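Long-range contact in N-acetylgalactosaminyltransferase 7 (Homo sapiens, PDB 6IWR), which is a glycosyltransferase of the polypeptide GalNAc-transferase family, joining a GT-A catalytic domain to a ricin-type beta-trefoil lectin domain: residues Ala292-Arg304 against Trp413-Pro425. Sequence-based numbering, arbitrary orientation.
Sequences ARGAWDWSMLWKR and WDEYKDYFYASRP
Trp298 turns the edge of its indole toward one face of Trp413 in an offset edge-to-face pair, the six-membered rings 5.2 Å apart at their centroids and their planes at 78°. The CE3–CZ3 side of Trp298 does the touching, while its CZ3 and CH2 reach on to CD2 of Tyr416, whose ring lies oblique to it. NE1 of Trp298 is hydrogen-bonded to the backbone oxygen of Tyr465. Trp296 completes the aromatic cluster, bringing NE1 obliquely to within 3.8 Å of Trp413 CZ2. The methyl CE of Met300 settles 3.6 Å from Trp413 CZ2, at the end of a chain that bends only at its last torsion. Trp298 and Met300 sit in the tip of a beta hairpin, between strands 292-296 and 302-306, in the GT-A domain, where a type I turn runs from Asp297 to Met300. OD1 of Asp297 accepts from the backbone N of Ser299, an Asx turn, and also from Leu301 N and the Ser299 hydroxyl, the two Ser299 donors from one side of the carboxylate plane and Leu301 N from the other. The tip abuts helix 417-423. There the carbonyl O of Trp298 receives a nearly straight CA-H contact from Phe420 CA at 3.1 Å, and Ser423 OG bonds back to Tyr419 O. Past the helix end, Arg424 bends at chi3 (85°) and gives NH1 to Ser299 O at 2.9 Å, the acceptor lying near the guanidinium plane.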
loop_
_atom_site.group_PDB
_atom_site.type_symbol
_atom_site.label_atom_id
_atom_site.label_comp_id
_atom_site.label_asym_id
_atom_site.label_seq_id
_atom_site.Cartn_x
_atom_site.Cartn_y
_atom_site.Cartn_z
ATOM N N ALA A 292 -21.649 -13.032 13.652
ATOM C CA ALA A 292 -21.500 -11.607 13.863
ATOM C C ALA A 292 -22.801 -10.933 13.473
ATOM O O ALA A 292 -23.595 -11.462 12.694
ATOM C CB ALA A 292 -20.328 -11.052 13.048
ATOM N N ARG A 293 -23.038 -9.759 14.034
ATOM C CA ARG A 293 -24.103 -8.927 13.514
ATOM C C ARG A 293 -23.460 -7.694 12.877
ATOM O O ARG A 293 -22.297 -7.369 13.151
ATOM C CB ARG A 293 -25.154 -8.621 14.614
ATOM C CG ARG A 293 -24.567 -8.134 15.909
ATOM C CD ARG A 293 -25.385 -8.438 17.157
ATOM N NE ARG A 293 -26.809 -8.208 16.997
ATOM C CZ ARG A 293 -27.499 -7.202 17.530
ATOM N NH1 ARG A 293 -28.812 -7.143 17.333
ATOM N NH2 ARG A 293 -26.902 -6.268 18.252
ATOM N N GLY A 294 -24.190 -7.067 11.951
ATOM C CA GLY A 294 -23.670 -5.917 11.221
ATOM C C GLY A 294 -23.843 -4.624 12.008
ATOM O O GLY A 294 -24.859 -4.411 12.678
ATOM N N ALA A 295 -22.848 -3.751 11.888
ATOM C CA ALA A 295 -22.761 -2.547 12.695
ATOM C C ALA A 295 -22.025 -1.481 11.882
ATOM O O ALA A 295 -21.834 -1.620 10.668
ATOM C CB ALA A 295 -22.081 -2.858 14.037
ATOM N N TRP A 296 -21.595 -0.419 12.563
ATOM C CA TRP A 296 -20.927 0.708 11.936
ATOM C C TRP A 296 -20.272 1.521 13.037
ATOM O O TRP A 296 -20.663 1.433 14.198
ATOM C CB TRP A 296 -21.921 1.567 11.149
ATOM C CG TRP A 296 -23.009 2.062 12.026
ATOM C CD1 TRP A 296 -22.989 3.193 12.786
ATOM C CD2 TRP A 296 -24.273 1.431 12.274
ATOM N NE1 TRP A 296 -24.162 3.314 13.491
ATOM C CE2 TRP A 296 -24.972 2.248 13.197
ATOM C CE3 TRP A 296 -24.881 0.264 11.803
ATOM C CZ2 TRP A 296 -26.248 1.929 13.667
ATOM C CZ3 TRP A 296 -26.151 -0.054 12.263
ATOM C CH2 TRP A 296 -26.823 0.782 13.187
ATOM N N ASP A 297 -19.259 2.302 12.666
ATOM C CA ASP A 297 -18.726 3.348 13.530
ATOM C C ASP A 297 -19.401 4.665 13.133
ATOM O O ASP A 297 -20.211 4.705 12.205
ATOM C CB ASP A 297 -17.188 3.384 13.454
ATOM C CG ASP A 297 -16.654 3.937 12.122
ATOM O OD1 ASP A 297 -17.399 4.635 11.399
ATOM O OD2 ASP A 297 -15.462 3.678 11.799
ATOM N N TRP A 298 -19.064 5.760 13.804
ATOM C CA TRP A 298 -19.816 6.998 13.628
ATOM C C TRP A 298 -19.356 7.837 12.437
ATOM O O TRP A 298 -19.911 8.921 12.199
ATOM C CB TRP A 298 -19.783 7.773 14.943
ATOM C CG TRP A 298 -20.356 6.863 15.960
ATOM C CD1 TRP A 298 -19.683 6.145 16.914
ATOM C CD2 TRP A 298 -21.724 6.459 16.050
ATOM N NE1 TRP A 298 -20.564 5.353 17.622
ATOM C CE2 TRP A 298 -21.820 5.529 17.105
ATOM C CE3 TRP A 298 -22.884 6.801 15.338
ATOM C CZ2 TRP A 298 -23.015 4.948 17.468
ATOM C CZ3 TRP A 298 -24.083 6.230 15.713
ATOM C CH2 TRP A 298 -24.139 5.306 16.758
ATOM N N SER A 299 -18.379 7.353 11.676
ATOM C CA SER A 299 -18.153 7.823 10.315
ATOM C C SER A 299 -18.970 7.031 9.308
ATOM O O SER A 299 -18.945 7.345 8.108
ATOM C CB SER A 299 -16.669 7.743 9.955
ATOM O OG SER A 299 -16.077 6.640 10.599
ATOM N N MET A 300 -19.700 6.027 9.793
ATOM C CA MET A 300 -20.571 5.175 8.996
ATOM C C MET A 300 -19.779 4.189 8.139
ATOM O O MET A 300 -20.215 3.812 7.054
ATOM C CB MET A 300 -21.532 5.986 8.125
ATOM C CG MET A 300 -22.715 5.144 7.682
ATOM S SD MET A 300 -23.967 5.945 6.661
ATOM C CE MET A 300 -25.231 6.345 7.843
ATOM N N LEU A 301 -18.616 3.764 8.617
ATOM C CA LEU A 301 -17.922 2.642 8.016
ATOM C C LEU A 301 -18.496 1.333 8.551
ATOM O O LEU A 301 -18.722 1.177 9.756
ATOM C CB LEU A 301 -16.427 2.711 8.301
ATOM C CG LEU A 301 -15.781 3.973 7.737
ATOM C CD1 LEU A 301 -14.291 3.894 7.981
ATOM C CD2 LEU A 301 -16.136 4.179 6.249
ATOM N N TRP A 302 -18.733 0.404 7.636
ATOM C CA TRP A 302 -19.227 -0.916 7.976
ATOM C C TRP A 302 -18.308 -1.622 8.970
ATOM O O TRP A 302 -17.089 -1.606 8.812
ATOM C CB TRP A 302 -19.343 -1.720 6.683
ATOM C CG TRP A 302 -19.499 -3.156 6.892
ATOM C CD1 TRP A 302 -18.531 -4.113 6.773
ATOM C CD2 TRP A 302 -20.698 -3.832 7.272
ATOM N NE1 TRP A 302 -19.065 -5.342 7.052
ATOM C CE2 TRP A 302 -20.392 -5.195 7.365
ATOM C CE3 TRP A 302 -22.005 -3.415 7.536
ATOM C CZ2 TRP A 302 -21.338 -6.143 7.713
ATOM C CZ3 TRP A 302 -22.943 -4.363 7.885
ATOM C CH2 TRP A 302 -22.603 -5.711 7.968
ATOM N N LYS A 303 -18.900 -2.261 9.979
ATOM C CA LYS A 303 -18.180 -2.971 11.032
ATOM C C LYS A 303 -18.981 -4.210 11.431
ATOM O O LYS A 303 -20.205 -4.265 11.252
ATOM C CB LYS A 303 -17.965 -2.097 12.286
ATOM C CG LYS A 303 -17.125 -0.834 12.117
ATOM C CD LYS A 303 -15.643 -1.115 11.940
ATOM C CE LYS A 303 -14.859 0.188 11.728
ATOM N NZ LYS A 303 -13.420 -0.048 11.345
ATOM N N ARG A 304 -18.299 -5.208 11.993
ATOM C CA ARG A 304 -18.982 -6.417 12.448
ATOM C C ARG A 304 -18.693 -6.663 13.924
ATOM O O ARG A 304 -17.563 -6.486 14.385
ATOM C CB ARG A 304 -18.581 -7.640 11.606
ATOM C CG ARG A 304 -19.015 -7.536 10.144
ATOM C CD ARG A 304 -18.369 -8.629 9.272
ATOM N NE ARG A 304 -19.033 -9.932 9.408
ATOM C CZ ARG A 304 -18.505 -11.001 10.004
ATOM N NH1 ARG A 304 -17.278 -10.938 10.526
ATOM N NH2 ARG A 304 -19.200 -12.135 10.073
ATOM N N TRP A 413 -30.823 9.462 11.302
ATOM C CA TRP A 413 -30.073 9.406 12.556
ATOM C C TRP A 413 -30.529 10.409 13.608
ATOM O O TRP A 413 -29.996 10.383 14.723
ATOM C CB TRP A 413 -28.580 9.635 12.321
ATOM C CG TRP A 413 -27.815 8.457 11.832
ATOM C CD1 TRP A 413 -28.296 7.398 11.101
ATOM C CD2 TRP A 413 -26.411 8.208 12.026
ATOM N NE1 TRP A 413 -27.277 6.508 10.827
ATOM C CE2 TRP A 413 -26.110 6.982 11.374
ATOM C CE3 TRP A 413 -25.383 8.899 12.682
ATOM C CZ2 TRP A 413 -24.826 6.431 11.371
ATOM C CZ3 TRP A 413 -24.110 8.355 12.675
ATOM C CH2 TRP A 413 -23.840 7.131 12.019
ATOM N N ASP A 414 -31.466 11.294 13.290
ATOM C CA ASP A 414 -31.910 12.297 14.248
ATOM C C ASP A 414 -30.751 12.950 14.989
ATOM O O ASP A 414 -29.806 13.453 14.368
ATOM C CB ASP A 414 -32.861 11.699 15.278
ATOM C CG ASP A 414 -33.994 10.933 14.645
ATOM O OD1 ASP A 414 -34.351 11.257 13.495
ATOM O OD2 ASP A 414 -34.507 9.990 15.293
ATOM N N GLU A 415 -30.823 12.944 16.324
ATOM C CA GLU A 415 -29.864 13.662 17.148
ATOM C C GLU A 415 -28.496 13.047 16.934
ATOM O O GLU A 415 -27.465 13.683 17.185
ATOM C CB GLU A 415 -30.255 13.637 18.634
ATOM C CG GLU A 415 -30.778 12.311 19.181
ATOM C CD GLU A 415 -32.266 12.368 19.508
ATOM O OE1 GLU A 415 -32.698 11.733 20.509
ATOM O OE2 GLU A 415 -32.994 13.066 18.767
ATOM N N TYR A 416 -28.469 11.809 16.459
ATOM C CA TYR A 416 -27.178 11.180 16.253
ATOM C C TYR A 416 -26.403 11.777 15.094
ATOM O O TYR A 416 -25.214 11.466 14.973
ATOM C CB TYR A 416 -27.344 9.678 16.063
ATOM C CG TYR A 416 -27.559 8.961 17.368
ATOM C CD1 TYR A 416 -28.763 9.091 18.072
ATOM C CD2 TYR A 416 -26.554 8.165 17.914
ATOM C CE1 TYR A 416 -28.954 8.440 19.287
ATOM C CE2 TYR A 416 -26.730 7.519 19.115
ATOM C CZ TYR A 416 -27.934 7.657 19.800
ATOM O OH TYR A 416 -28.115 7.006 21.007
ATOM N N LYS A 417 -27.014 12.637 14.259
ATOM C CA LYS A 417 -26.214 13.270 13.211
ATOM C C LYS A 417 -24.988 13.967 13.797
ATOM O O LYS A 417 -23.920 13.944 13.179
ATOM C CB LYS A 417 -27.035 14.247 12.349
ATOM C CG LYS A 417 -27.836 15.342 13.028
ATOM C CD LYS A 417 -28.661 16.120 11.985
ATOM C CE LYS A 417 -30.172 15.769 12.009
ATOM N NZ LYS A 417 -30.991 16.961 11.576
ATOM N N ASP A 418 -25.102 14.532 15.007
ATOM C CA ASP A 418 -23.965 15.180 15.668
ATOM C C ASP A 418 -22.747 14.267 15.742
ATOM O O ASP A 418 -21.609 14.723 15.560
ATOM C CB ASP A 418 -24.345 15.621 17.086
ATOM C CG ASP A 418 -25.486 16.602 17.107
ATOM O OD1 ASP A 418 -25.831 17.137 16.032
ATOM O OD2 ASP A 418 -26.043 16.815 18.205
ATOM N N TYR A 419 -22.952 12.984 16.051
ATOM C CA TYR A 419 -21.806 12.080 16.110
ATOM C C TYR A 419 -21.183 11.892 14.730
ATOM O O TYR A 419 -19.955 11.841 14.600
ATOM C CB TYR A 419 -22.222 10.741 16.727
ATOM C CG TYR A 419 -22.818 10.928 18.097
ATOM C CD1 TYR A 419 -22.053 11.464 19.118
ATOM C CD2 TYR A 419 -24.148 10.626 18.357
ATOM C CE1 TYR A 419 -22.567 11.681 20.354
ATOM C CE2 TYR A 419 -24.681 10.832 19.607
ATOM C CZ TYR A 419 -23.880 11.359 20.606
ATOM O OH TYR A 419 -24.378 11.580 21.870
ATOM N N PHE A 420 -22.001 11.807 13.683
ATOM C CA PHE A 420 -21.437 11.641 12.350
ATOM C C PHE A 420 -20.614 12.866 11.946
ATOM O O PHE A 420 -19.528 12.736 11.357
ATOM C CB PHE A 420 -22.544 11.371 11.337
ATOM C CG PHE A 420 -22.048 11.307 9.936
ATOM C CD1 PHE A 420 -21.418 10.167 9.453
ATOM C CD2 PHE A 420 -22.166 12.402 9.108
ATOM C CE1 PHE A 420 -20.932 10.133 8.153
ATOM C CE2 PHE A 420 -21.676 12.374 7.823
ATOM C CZ PHE A 420 -21.063 11.246 7.345
ATOM N N TYR A 421 -21.107 14.068 12.279
ATOM C CA TYR A 421 -20.421 15.310 11.934
ATOM C C TYR A 421 -19.158 15.551 12.766
ATOM O O TYR A 421 -18.209 16.164 12.258
ATOM C CB TYR A 421 -21.405 16.466 12.060
ATOM C CG TYR A 421 -22.450 16.476 10.969
ATOM C CD1 TYR A 421 -22.108 16.157 9.657
ATOM C CD2 TYR A 421 -23.771 16.809 11.243
ATOM C CE1 TYR A 421 -23.043 16.160 8.648
ATOM C CE2 TYR A 421 -24.728 16.812 10.235
ATOM C CZ TYR A 421 -24.350 16.492 8.938
ATOM O OH TYR A 421 -25.286 16.496 7.929
ATOM N N ALA A 422 -19.117 15.078 14.019
ATOM C CA ALA A 422 -17.866 15.057 14.772
ATOM C C ALA A 422 -16.837 14.127 14.135
ATOM O O ALA A 422 -15.639 14.440 14.133
ATOM C CB ALA A 422 -18.111 14.632 16.221
ATOM N N SER A 423 -17.282 12.988 13.588
ATOM C CA SER A 423 -16.349 12.094 12.913
ATOM C C SER A 423 -15.914 12.654 11.571
ATOM O O SER A 423 -14.747 12.515 11.205
ATOM C CB SER A 423 -16.971 10.712 12.725
ATOM O OG SER A 423 -17.410 10.184 13.958
ATOM N N ARG A 424 -16.822 13.286 10.832
ATOM C CA ARG A 424 -16.530 13.803 9.494
ATOM C C ARG A 424 -17.027 15.239 9.407
ATOM O O ARG A 424 -18.026 15.536 8.737
ATOM C CB ARG A 424 -17.166 12.917 8.414
ATOM C CG ARG A 424 -16.917 11.445 8.666
ATOM C CD ARG A 424 -17.511 10.541 7.593
ATOM N NE ARG A 424 -16.569 10.424 6.485
ATOM C CZ ARG A 424 -16.158 9.272 5.972
ATOM N NH1 ARG A 424 -16.642 8.118 6.443
ATOM N NH2 ARG A 424 -15.283 9.292 4.972
ATOM N N PRO A 425 -16.345 16.175 10.076
ATOM C CA PRO A 425 -16.790 17.570 9.975
ATOM C C PRO A 425 -16.728 18.059 8.561
ATOM O O PRO A 425 -17.537 18.916 8.196
ATOM C CB PRO A 425 -15.813 18.337 10.872
ATOM C CG PRO A 425 -14.817 17.320 11.327
ATOM C CD PRO A 425 -14.955 16.087 10.543
#